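Local coordinates for protein acyl-coenzyme A thioesterase PaaI (Escherichia coli, PDB 2FS2) that hydrolyses the thioester of ring-hydroxylated phenylacetyl-CoA compounds in phenylacetate degradation, working as a homotetramer with the hot dog fold, at residues Q107-I113 and F126-R132; N9-Y14 and Y67-G73; D93-A99 and D112-Q118. All coordinates share one frame; numbering follows the deposited sequence.

Interaction 1 of 3, residues Q107-I113 and F126-R132; sequences QTGVYDI and FRGKSHR. With SO4 (sulfate ion), chain E.
An antiparallel beta hairpin of the hot dog sheet joins Q107-I113 to F126-R132, with D112 paired to R127, V110 to K129 and T108 to H131 on one face, and I113-F126, Y111-G128 and G109-S130 on the helix side. The segment axes run 154° apart. Backbone hydrogen bonds run in both directions at the last three pairs, for example G128 N to Y111 O at 2.8 Å, and R132 N adds one to Q107 O. The carboxylate of D112 and the guanidinium of R127 lie side by side, their planes only 7° apart. Both bonds of this salt bridge are nearly straight: R127 NE reaches D112 OD1 at 2.5 Å, a very short distance, and R127 NH2 meets the syn lone pair of D112 OD2 at 2.6 Å. A bend at chi3 (-52°) in the R127 chain turns the guanidinium to the carboxylate, while its CD packs on V110 CG1 at 3.6 Å. On the helix side, I113 CD1 lies 3.8 Å from F126 CD2, and Y111 CE1 is 3.6 Å from S130 OG; the Y111 hydroxyl is hydrogen-bonded to Q104. A water bridges S130 OG and Q107 O. At the hairpin's open end a sulfate, probably from the crystallisation liquor, accepts a nearly linear but short bond from Q107 N to its O3 at 2.5 Å, and T108 OG1 can donate to its O2 or O4. D112 OD2 also forms salt bridges with R102 and with R127 of the second subunit, so the carboxylate probably offsets the positive charge that the neighbouring arginines bring together at this subunit interface.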
# COMPACT_ATOMS: atom_id res chain seq x y z
N GLN B 107 4.19 20.77 0.45
CA GLN B 107 3.34 20.26 -0.61
C GLN B 107 2.64 18.95 -0.25
O GLN B 107 1.48 18.74 -0.60
CB GLN B 107 4.14 20.05 -1.91
CG GLN B 107 4.83 21.36 -2.45
CD GLN B 107 3.83 22.39 -2.98
OE1 GLN B 107 4.04 23.59 -2.83
NE2 GLN B 107 2.73 21.91 -3.57
N THR B 108 3.35 18.03 0.40
CA THR B 108 2.73 16.70 0.62
C THR B 108 2.62 16.25 2.04
O THR B 108 3.40 16.63 2.88
CB THR B 108 3.50 15.59 -0.14
OG1 THR B 108 4.79 15.45 0.46
CG2 THR B 108 3.76 15.96 -1.58
N GLY B 109 1.67 15.34 2.31
CA GLY B 109 1.55 14.88 3.68
C GLY B 109 1.17 13.42 3.81
O GLY B 109 0.69 12.87 2.88
N VAL B 110 1.47 12.83 4.94
CA VAL B 110 0.99 11.49 5.28
C VAL B 110 0.06 11.51 6.55
O VAL B 110 0.41 12.10 7.55
CB VAL B 110 2.15 10.50 5.53
CG1 VAL B 110 1.60 9.03 5.66
CG2 VAL B 110 3.13 10.51 4.29
N TYR B 111 -1.08 10.81 6.46
CA TYR B 111 -2.13 10.84 7.54
C TYR B 111 -2.55 9.40 7.75
O TYR B 111 -2.77 8.67 6.77
CB TYR B 111 -3.36 11.59 7.05
CG TYR B 111 -3.09 13.13 7.04
CD1 TYR B 111 -2.26 13.67 6.05
CD2 TYR B 111 -3.57 13.97 8.06
CE1 TYR B 111 -1.88 15.05 6.08
CE2 TYR B 111 -3.20 15.38 8.12
CZ TYR B 111 -2.39 15.88 7.08
OH TYR B 111 -1.95 17.13 7.11
N ASP B 112 -2.66 9.03 9.01
CA ASP B 112 -3.08 7.69 9.43
C ASP B 112 -4.49 7.85 9.93
O ASP B 112 -4.72 8.74 10.74
CB ASP B 112 -2.27 7.27 10.58
CG ASP B 112 -0.97 6.58 10.15
OD1 ASP B 112 -0.73 6.61 8.91
OD2 ASP B 112 -0.16 5.96 10.91
N ILE B 113 -5.36 6.93 9.54
CA ILE B 113 -6.73 6.99 9.98
C ILE B 113 -7.04 5.60 10.61
O ILE B 113 -6.67 4.54 10.08
CB ILE B 113 -7.72 7.22 8.80
CG1 ILE B 113 -7.80 8.66 8.27
CG2 ILE B 113 -9.17 6.74 9.17
CD1 ILE B 113 -6.45 9.23 7.61
N PHE B 126 -6.07 2.86 7.73
CA PHE B 126 -5.95 3.40 6.42
C PHE B 126 -4.76 4.35 6.58
O PHE B 126 -4.49 4.82 7.67
CB PHE B 126 -7.24 4.14 6.23
CG PHE B 126 -7.25 5.13 5.15
CD1 PHE B 126 -8.10 4.91 4.02
CD2 PHE B 126 -6.54 6.30 5.24
CE1 PHE B 126 -8.16 5.86 2.97
CE2 PHE B 126 -6.59 7.30 4.19
CZ PHE B 126 -7.40 7.08 3.08
N ARG B 127 -4.05 4.57 5.49
CA ARG B 127 -2.93 5.49 5.52
C ARG B 127 -3.05 6.20 4.19
O ARG B 127 -3.21 5.62 3.13
CB ARG B 127 -1.56 4.78 5.72
CG ARG B 127 -0.38 5.77 5.45
CD ARG B 127 0.98 5.49 6.08
NE ARG B 127 0.86 5.28 7.53
CZ ARG B 127 1.64 4.51 8.22
NH1 ARG B 127 2.64 3.88 7.58
NH2 ARG B 127 1.45 4.40 9.54
N GLY B 128 -3.02 7.52 4.24
CA GLY B 128 -3.34 8.27 3.05
C GLY B 128 -2.20 9.28 2.81
O GLY B 128 -1.62 9.84 3.73
N LYS B 129 -1.97 9.57 1.57
CA LYS B 129 -0.94 10.51 1.26
C LYS B 129 -1.66 11.70 0.58
O LYS B 129 -2.46 11.49 -0.28
CB LYS B 129 -0.07 9.86 0.25
CG LYS B 129 0.95 10.82 -0.40
CD LYS B 129 2.38 10.65 0.19
CE LYS B 129 3.43 11.57 -0.47
NZ LYS B 129 2.99 11.96 -1.94
N SER B 130 -1.36 12.93 0.96
CA SER B 130 -2.10 14.08 0.39
C SER B 130 -1.16 14.96 -0.41
O SER B 130 0.00 14.96 -0.15
CB SER B 130 -2.68 14.95 1.49
OG SER B 130 -1.71 15.29 2.45
N HIS B 131 -1.71 15.82 -1.24
CA HIS B 131 -0.96 16.69 -2.14
C HIS B 131 -1.73 18.05 -2.10
O HIS B 131 -2.92 18.06 -2.29
CB HIS B 131 -1.01 16.04 -3.56
CG HIS B 131 -0.37 16.84 -4.63
ND1 HIS B 131 -1.03 17.19 -5.79
CD2 HIS B 131 0.89 17.34 -4.74
CE1 HIS B 131 -0.20 17.88 -6.57
NE2 HIS B 131 0.97 17.98 -5.95
N ARG B 132 -1.06 19.12 -1.76
CA ARG B 132 -1.78 20.45 -1.82
C ARG B 132 -1.93 20.91 -3.25
O ARG B 132 -1.04 20.68 -4.07
CB ARG B 132 -1.02 21.46 -0.94
CG ARG B 132 -1.06 20.92 0.49
CD ARG B 132 -0.34 21.69 1.44
NE ARG B 132 -0.80 21.44 2.78
CZ ARG B 132 -0.19 21.93 3.80
NH1 ARG B 132 0.89 22.66 3.55
NH2 ARG B 132 -0.59 21.66 5.06
S SO4 E . 7.00 18.42 0.28
O1 SO4 E . 8.34 18.68 -0.26
O2 SO4 E . 6.24 17.97 -0.88
O3 SO4 E . 6.37 19.58 0.87
O4 SO4 E . 6.97 17.41 1.37
O HOH W 1 -0.53 17.74 1.75

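Interaction 2 of 3, residues N9-Y14 and Y67-G73; sequences NAHAMY and YACNSQG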
# COMPACT_ATOMS: atom_id res chain seq x y z
N ASN B 9 -12.31 25.75 9.38
CA ASN B 9 -12.15 25.03 8.11
C ASN B 9 -13.09 23.89 7.95
O ASN B 9 -13.71 23.74 6.89
CB ASN B 9 -10.68 24.56 7.97
CG ASN B 9 -9.73 25.75 7.88
OD1 ASN B 9 -10.03 26.67 7.16
ND2 ASN B 9 -8.69 25.80 8.68
N ALA B 10 -13.23 23.08 9.02
CA ALA B 10 -14.13 21.97 8.94
C ALA B 10 -15.56 22.38 8.81
O ALA B 10 -16.28 21.67 8.05
CB ALA B 10 -13.98 20.97 10.12
N HIS B 11 -16.02 23.44 9.53
CA HIS B 11 -17.40 23.91 9.31
C HIS B 11 -17.64 24.39 7.87
O HIS B 11 -18.68 24.12 7.31
CB HIS B 11 -17.82 25.03 10.29
CG HIS B 11 -18.07 24.53 11.68
ND1 HIS B 11 -17.68 25.23 12.80
CD2 HIS B 11 -18.55 23.34 12.13
CE1 HIS B 11 -17.96 24.52 13.88
NE2 HIS B 11 -18.48 23.36 13.49
N ALA B 12 -16.69 25.10 7.28
CA ALA B 12 -16.79 25.55 5.88
C ALA B 12 -16.92 24.39 4.94
O ALA B 12 -17.80 24.40 4.08
CB ALA B 12 -15.56 26.39 5.49
N MSE B 13 -16.07 23.36 5.09
CA MSE B 13 -16.18 22.20 4.22
C MSE B 13 -17.41 21.38 4.40
O MSE B 13 -17.88 20.78 3.45
CB MSE B 13 -15.03 21.25 4.45
CG MSE B 13 -13.83 21.69 3.68
SE MSE B 13 -12.33 20.57 4.33
CE MSE B 13 -11.31 21.94 5.32
N TYR B 14 -17.85 21.23 5.64
CA TYR B 14 -18.91 20.29 5.91
C TYR B 14 -20.18 20.92 5.38
O TYR B 14 -21.08 20.23 4.90
CB TYR B 14 -19.05 20.13 7.41
CG TYR B 14 -20.09 19.16 7.85
CD1 TYR B 14 -19.88 17.81 7.75
CD2 TYR B 14 -21.30 19.61 8.39
CE1 TYR B 14 -20.82 16.90 8.16
CE2 TYR B 14 -22.27 18.70 8.84
CZ TYR B 14 -22.02 17.35 8.72
OH TYR B 14 -22.93 16.40 9.18
N TYR B 67 -10.69 15.97 6.24
CA TYR B 67 -10.77 16.99 7.29
C TYR B 67 -9.41 17.27 7.92
O TYR B 67 -9.02 18.42 8.06
CB TYR B 67 -11.89 16.66 8.33
CG TYR B 67 -13.22 16.96 7.67
CD1 TYR B 67 -13.78 16.11 6.76
CD2 TYR B 67 -13.84 18.19 7.86
CE1 TYR B 67 -14.96 16.41 6.09
CE2 TYR B 67 -15.05 18.52 7.22
CZ TYR B 67 -15.62 17.61 6.33
OH TYR B 67 -16.79 17.97 5.68
N ALA B 68 -8.69 16.21 8.29
CA ALA B 68 -7.44 16.37 8.93
C ALA B 68 -6.45 17.09 7.96
O ALA B 68 -5.74 17.98 8.39
CB ALA B 68 -6.87 14.96 9.35
N CYS B 69 -6.40 16.72 6.68
CA CYS B 69 -5.39 17.33 5.85
C CYS B 69 -5.79 18.69 5.25
O CYS B 69 -4.98 19.34 4.54
CB CYS B 69 -4.97 16.41 4.71
SG CYS B 69 -6.05 16.21 3.32
N ASN B 70 -7.02 19.11 5.53
CA ASN B 70 -7.47 20.44 5.07
C ASN B 70 -7.56 21.39 6.20
O ASN B 70 -7.82 22.58 6.01
CB ASN B 70 -8.77 20.34 4.28
CG ASN B 70 -8.49 19.92 2.82
OD1 ASN B 70 -8.05 20.73 2.01
ND2 ASN B 70 -8.67 18.63 2.51
N SER B 71 -7.23 20.90 7.38
CA SER B 71 -7.47 21.61 8.62
C SER B 71 -6.56 22.78 8.82
O SER B 71 -6.88 23.58 9.66
CB SER B 71 -7.25 20.69 9.82
OG SER B 71 -5.89 20.35 9.90
N GLN B 72 -5.39 22.80 8.14
CA GLN B 72 -4.44 23.88 8.25
C GLN B 72 -4.88 25.03 7.34
O GLN B 72 -4.29 26.08 7.36
CB GLN B 72 -2.97 23.46 7.89
CG GLN B 72 -2.36 22.12 8.48
CD GLN B 72 -3.00 20.73 7.87
OE1 GLN B 72 -2.69 19.65 8.39
NE2 GLN B 72 -3.90 20.80 6.82
N GLY B 73 -5.93 24.88 6.55
CA GLY B 73 -6.37 25.94 5.66
C GLY B 73 -5.87 25.88 4.23
O GLY B 73 -6.20 26.76 3.47
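Apolar and aromatic packing carries most of the contact between N9-Y14 and Y67-G73. The Y67 side chain reaches along the N-terminal helix, with CG anti to its own carbonyl carbon, and its CD2 lies 3.6 Å from A10 CB. The same ring presents its edge to the A10 backbone, CE2 standing 3.5 Å from A10 O. M13, a selenomethionine, sets CB against Y67 CE2 at 3.9 Å and carries its selenium above the ring: SE is 4.7 Å from the Y67 centroid and 20° off the ring normal, a Met-aromatic contact at some distance. At the far end of the ring, Y67 OH meets the edge of the Y14 ring, near its plane, and is 3.6 Å from Y14 CB.

In the hot dog fold the long helix, here 54-70, is the sausage wrapped by the curved sheet; this contact sets the N-terminal helix 2-15 against its C-terminal end and the type I turn N70-G73.

Polar contacts are fewer. N9 ND2 donates to S71 O at 3.0 Å, but the N-H...O angle is 141° and the donor stands above the carbonyl plane, 65° out of it, so the bond is not directed at a lone pair. S71 OG donates back to A68 O of the helix at 2.8 Å, and G73 N closes the turn on N70 O at 3.0 Å. G73 has positive phi, where a CB would jam against the preceding carbonyl oxygen. The tyrosine hydroxyls bond beyond the two segments, Y67 OH to D17 and Y14 OH to I25 O, while N70 is held by A66 O and A76 N.

Interaction 3 of 3, residues D93-A99 and D112-Q118; sequences DTLTATA and DIEIVNQ
Four backbone hydrogen bonds tie D93-A99 to D112-Q118, satisfying both the N-H and the C=O of each residue in the pairs T96-V116 and T98-E114. T96 N donates to V116 O at 2.9 Å, nearly along the C=O axis, and V116 N returns a bond to T96 O. In the next hydrogen-bonded pair T98 N gives to E114 O at 3.0 Å and E114 N to T98 O at 2.9 Å. The backbones of L95, A97 and A99 on the first strand instead bond outward, to those of M39, V37 and A35 of strand 34-40.

Strand 94-101 is thus flanked on both sides in the antiparallel hot dog sheet. Its non-hydrogen-bonded pairs, A97-I115 and A99-I113, turn to the side of the long helix, where A99 packs on A64 and A68. Here I115 CG1 rests 3.7 Å from A97 CB, and A99 CB is tight against I113 CG1 at 3.4 Å.

Beyond the T96-V116 pair, the side-chain amide of Q118 bonds to the other segment. Its OE1 accepts from T94 N at 2.8 Å, with the donor well above the amide plane, and its NE2 donates in a nearly straight line (172°) to D93 OD1 at 3.1 Å. The Q118 chain bends at chi2 (-87°) to bring its amide back to both; the carboxylate is met from above, the two flat groups being turned 72° apart. D93 OD2 accepts from F90 N. An alanine in place of D93 removes the carboxylate, which would probably leave Q118 NE2 and F90 N without this acceptor and the Q118 amide less firmly fixed, though its OE1 could still accept from T94 N. Of the remaining polar ends, E114 OE2 bonds T122 while OE1 forms a salt bridge with R102 of the second subunit, and N117 OD1 accepts from K121 N.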
# COMPACT_ATOMS: atom_id res chain seq x y z
N ASP B 93 -23.99 -0.54 14.20
CA ASP B 93 -22.66 -0.32 14.77
C ASP B 93 -22.37 1.18 14.68
O ASP B 93 -22.69 1.79 13.66
CB ASP B 93 -21.57 -1.10 14.03
CG ASP B 93 -21.39 -2.53 14.55
OD1 ASP B 93 -22.21 -3.03 15.43
OD2 ASP B 93 -20.42 -3.25 14.10
N THR B 94 -21.80 1.80 15.71
CA THR B 94 -21.39 3.23 15.53
C THR B 94 -19.92 3.22 15.29
O THR B 94 -19.21 2.66 16.11
CB THR B 94 -21.65 4.10 16.79
OG1 THR B 94 -23.04 4.31 16.87
CG2 THR B 94 -21.15 5.58 16.62
N LEU B 95 -19.47 3.91 14.24
CA LEU B 95 -18.08 3.80 13.76
C LEU B 95 -17.43 5.19 13.87
O LEU B 95 -18.00 6.20 13.46
CB LEU B 95 -18.09 3.37 12.30
CG LEU B 95 -18.65 2.00 11.99
CD1 LEU B 95 -18.52 1.62 10.53
CD2 LEU B 95 -17.96 0.96 12.84
N THR B 96 -16.25 5.25 14.45
CA THR B 96 -15.53 6.46 14.66
C THR B 96 -14.18 6.34 13.89
O THR B 96 -13.45 5.37 14.08
CB THR B 96 -15.31 6.63 16.18
OG1 THR B 96 -16.59 6.51 16.87
CG2 THR B 96 -14.95 8.05 16.53
N ALA B 97 -13.93 7.28 13.00
CA ALA B 97 -12.68 7.37 12.21
C ALA B 97 -11.87 8.55 12.76
O ALA B 97 -12.42 9.69 12.89
CB ALA B 97 -12.97 7.53 10.67
N THR B 98 -10.65 8.27 13.20
CA THR B 98 -9.75 9.26 13.68
C THR B 98 -8.58 9.35 12.73
O THR B 98 -7.93 8.34 12.47
CB THR B 98 -9.24 8.81 14.96
OG1 THR B 98 -10.32 8.77 15.93
CG2 THR B 98 -8.27 9.79 15.63
N ALA B 99 -8.26 10.57 12.31
CA ALA B 99 -7.20 10.77 11.36
C ALA B 99 -6.15 11.61 12.04
O ALA B 99 -6.47 12.59 12.68
CB ALA B 99 -7.80 11.47 10.18
N ASP B 112 -2.66 9.03 9.01
CA ASP B 112 -3.08 7.69 9.43
C ASP B 112 -4.49 7.85 9.93
O ASP B 112 -4.72 8.74 10.74
CB ASP B 112 -2.27 7.27 10.58
CG ASP B 112 -0.97 6.58 10.15
OD1 ASP B 112 -0.73 6.61 8.91
OD2 ASP B 112 -0.16 5.96 10.91
N ILE B 113 -5.36 6.93 9.54
CA ILE B 113 -6.73 6.99 9.98
C ILE B 113 -7.04 5.60 10.61
O ILE B 113 -6.67 4.54 10.08
CB ILE B 113 -7.72 7.22 8.80
CG1 ILE B 113 -7.80 8.66 8.27
CG2 ILE B 113 -9.17 6.74 9.17
CD1 ILE B 113 -6.45 9.23 7.61
N GLU B 114 -7.74 5.59 11.73
CA GLU B 114 -8.21 4.30 12.27
C GLU B 114 -9.71 4.38 12.45
O GLU B 114 -10.20 5.34 13.06
CB GLU B 114 -7.51 4.07 13.60
CG GLU B 114 -8.02 2.80 14.37
CD GLU B 114 -7.04 2.31 15.44
OE1 GLU B 114 -6.14 3.14 15.83
OE2 GLU B 114 -7.14 1.10 15.90
N ILE B 115 -10.42 3.32 12.08
CA ILE B 115 -11.85 3.20 12.33
C ILE B 115 -12.14 2.13 13.41
O ILE B 115 -11.69 1.00 13.30
CB ILE B 115 -12.70 2.90 11.00
CG1 ILE B 115 -12.44 3.91 9.86
CG2 ILE B 115 -14.24 2.81 11.31
CD1 ILE B 115 -13.27 3.63 8.55
N VAL B 116 -12.89 2.53 14.43
CA VAL B 116 -13.12 1.78 15.63
C VAL B 116 -14.62 1.74 15.81
O VAL B 116 -15.30 2.74 15.46
CB VAL B 116 -12.41 2.52 16.80
CG1 VAL B 116 -12.89 2.11 18.10
CG2 VAL B 116 -10.82 2.28 16.76
N ASN B 117 -15.16 0.60 16.27
CA ASN B 117 -16.58 0.54 16.52
C ASN B 117 -16.93 0.85 17.96
O ASN B 117 -16.06 1.23 18.76
CB ASN B 117 -17.16 -0.79 16.10
CG ASN B 117 -16.75 -1.91 17.04
OD1 ASN B 117 -16.26 -1.69 18.16
ND2 ASN B 117 -16.93 -3.11 16.59
N GLN B 118 -18.23 0.73 18.30
CA GLN B 118 -18.63 1.11 19.65
C GLN B 118 -18.04 0.11 20.72
O GLN B 118 -17.91 0.45 21.90
CB GLN B 118 -20.19 1.24 19.75
CG GLN B 118 -20.80 -0.19 19.70
CD GLN B 118 -21.03 -0.68 18.30
OE1 GLN B 118 -20.50 -0.15 17.27
NE2 GLN B 118 -21.83 -1.70 18.21

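Strand 108-116 joins interactions 1 and 3: it pairs with 122-132 along one edge and with 94-101 along the other, and D112 and I113 belong to both contacts, whose centres lie about 17 Å apart. Both also touch the second subunit, interaction 1 through D112 and R127, interaction 3 through D112 and E114. Interaction 2 sits at the C-terminal end of the long helix, its centre about 14 Å from that of interaction 1 and 18 Å from that of interaction 3. It meets the first where Y111 OH lies 2.9 Å from Q72 OE1, probably a hydrogen bond, and the third where A68 CB packs 3.7 Å from A99 CB. The sulfate lies by Q107 and T108 of interaction 1.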